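Local coordinates for Lin2960 protein (Listeria innocua, PDB 3OOP), which is of unknown function but belongs to the MarR family and probably binds DNA as a transcription regulator, at residues V74-K78 against E79-R83. Numbering follows the deposited sequence. Where two conformers were deposited one is given.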
loop_
_atom_site.group_PDB
_atom_site.type_symbol
_atom_site.label_atom_id
_atom_site.label_comp_id
_atom_site.label_asym_id
_atom_site.label_seq_id
_atom_site.Cartn_x
_atom_site.Cartn_y
_atom_site.Cartn_z
ATOM N N VAL A 74 -29.482 1.912 13.823
ATOM C CA VAL A 74 -29.722 3.302 13.400
ATOM C C VAL A 74 -30.511 3.339 12.088
ATOM O O VAL A 74 -31.442 4.131 11.945
ATOM C CB VAL A 74 -28.414 4.122 13.249
ATOM C CG1 VAL A 74 -28.718 5.521 12.703
ATOM C CG2 VAL A 74 -27.676 4.218 14.599
ATOM N N LEU A 75 -30.152 2.470 11.149
ATOM C CA LEU A 75 -30.823 2.443 9.840
ATOM C C LEU A 75 -32.281 1.979 9.926
ATOM O O LEU A 75 -33.134 2.450 9.175
ATOM C CB LEU A 75 -30.036 1.603 8.830
ATOM C CG LEU A 75 -28.639 2.101 8.436
ATOM C CD1 LEU A 75 -27.970 1.079 7.509
ATOM C CD2 LEU A 75 -28.698 3.474 7.774
ATOM N N LEU A 76 -32.559 1.066 10.852
ATOM C CA LEU A 76 -33.928 0.668 11.159
ATOM C C LEU A 76 -34.724 1.834 11.749
ATOM O O LEU A 76 -35.862 2.085 11.326
ATOM C CB LEU A 76 -33.947 -0.541 12.104
ATOM C CG LEU A 76 -33.620 -1.903 11.478
ATOM C CD1 LEU A 76 -33.357 -2.924 12.560
ATOM C CD2 LEU A 76 -34.727 -2.385 10.530
ATOM N N ARG A 77 -34.118 2.555 12.689
ATOM C CA ARG A 77 -34.776 3.702 13.304
ATOM C C ARG A 77 -35.033 4.818 12.288
ATOM O O ARG A 77 -36.066 5.485 12.355
ATOM C CB ARG A 77 -33.973 4.208 14.501
ATOM C CG ARG A 77 -34.818 4.889 15.558
ATOM C CD ARG A 77 -34.100 4.931 16.896
ATOM N NE ARG A 77 -32.809 5.611 16.817
ATOM C CZ ARG A 77 -31.633 4.997 16.899
ATOM N NH1 ARG A 77 -30.511 5.704 16.824
ATOM N NH2 ARG A 77 -31.578 3.677 17.057
ATOM N N LYS A 78 -34.112 4.999 11.338
ATOM C CA LYS A 78 -34.275 5.972 10.249
ATOM C C LYS A 78 -35.259 5.491 9.177
ATOM O O LYS A 78 -35.528 6.220 8.217
ATOM C CB LYS A 78 -32.928 6.336 9.608
ATOM C CG LYS A 78 -31.966 7.095 10.533
ATOM C CD LYS A 78 -30.711 7.573 9.814
ATOM C CE LYS A 78 -29.957 8.599 10.662
ATOM N NZ LYS A 78 -28.807 9.244 9.940
ATOM N N GLU A 79 -35.775 4.273 9.348
ATOM C CA GLU A 79 -36.745 3.650 8.436
ATOM C C GLU A 79 -36.205 3.497 7.016
ATOM O O GLU A 79 -36.951 3.624 6.043
ATOM C CB GLU A 79 -38.067 4.422 8.428
ATOM C CG GLU A 79 -38.500 4.904 9.812
ATOM C CD GLU A 79 -39.871 5.538 9.809
ATOM O OE1 GLU A 79 -39.954 6.779 9.744
ATOM O OE2 GLU A 79 -40.866 4.791 9.864
ATOM N N LEU A 80 -34.908 3.209 6.912
ATOM C CA LEU A 80 -34.243 3.059 5.611
ATOM C C LEU A 80 -34.132 1.589 5.229
ATOM O O LEU A 80 -33.984 1.248 4.055
ATOM C CB LEU A 80 -32.855 3.726 5.629
ATOM C CG LEU A 80 -32.883 5.237 5.929
ATOM C CD1 LEU A 80 -31.472 5.823 6.121
ATOM C CD2 LEU A 80 -33.657 5.986 4.852
ATOM N N ILE A 81 -34.207 0.718 6.223
ATOM C CA ILE A 81 -34.120 -0.720 5.975
ATOM C C ILE A 81 -35.186 -1.449 6.788
ATOM O O ILE A 81 -35.787 -0.876 7.706
ATOM C CB ILE A 81 -32.705 -1.296 6.292
ATOM C CG1 ILE A 81 -32.384 -1.169 7.793
ATOM C CG2 ILE A 81 -31.633 -0.620 5.399
ATOM C CD1 ILE A 81 -31.092 -1.908 8.229
ATOM N N VAL A 82 -35.416 -2.706 6.437
ATOM C CA VAL A 82 -36.340 -3.549 7.171
ATOM C C VAL A 82 -35.622 -4.860 7.483
ATOM O O VAL A 82 -34.792 -5.326 6.690
ATOM C CB VAL A 82 -37.678 -3.724 6.388
ATOM C CG1 VAL A 82 -37.480 -4.528 5.110
ATOM C CG2 VAL A 82 -38.761 -4.331 7.264
ATOM N N ARG A 83 -35.902 -5.418 8.658
ATOM C CA ARG A 83 -35.298 -6.673 9.090
ATOM C C ARG A 83 -36.406 -7.711 9.229
ATOM O O ARG A 83 -37.306 -7.548 10.050
ATOM C CB ARG A 83 -34.546 -6.477 10.414
ATOM C CG ARG A 83 -33.831 -7.730 10.935
ATOM C CD ARG A 83 -32.691 -7.385 11.905
ATOM N NE ARG A 83 -33.157 -6.637 13.076
ATOM C CZ ARG A 83 -32.360 -5.989 13.926
ATOM N NH1 ARG A 83 -31.043 -5.975 13.746
ATOM N NH2 ARG A 83 -32.883 -5.341 14.961
#
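Two backbone hydrogen bonds from Leu80 and Glu79 back to Leu75 and Leu76 close the end of helix 65-77 in a Schellman motif. Leu80 N reaches Leu75 O at 3.0 Å, nearly straight at 166°. The companion bond, Glu79 N to Leu76 O, is also 3.0 Å but bent to 145°. Glu79 makes the turn with a positive phi, and the chain leaves the helix and runs on to strand 81-84.

Apolar side chains fill the angle between helix end and strand. Leu80 crosses Leu75 at about a right angle, its CD1 4.0 Å from Leu75 CD2, and also lies against Lys78 CB. Ile81 holds CG1 between its backbone N and carbonyl carbon (chi1 65°), which turns the branch back to the helix; its CD1 packs on Leu75 CB at 3.7 Å and its CG1 on Leu76 CD2 at 3.8 Å.

Leu76 also meets Arg83 of the strand: its CD1 lies over one face of the guanidinium, toward the rim, 3.4 Å from Arg83 NH2. Arg83 NH1 is hydrogen-bonded to Gln54, while Lys78 NZ forms a salt bridge with Asp34.

As in MarR-type winged helices, the turn links the probable recognition helix to the wing: Ile81 packs against helix 37-49, Leu80 against helix 99-119, and strand 81-84 pairs antiparallel with 94-97.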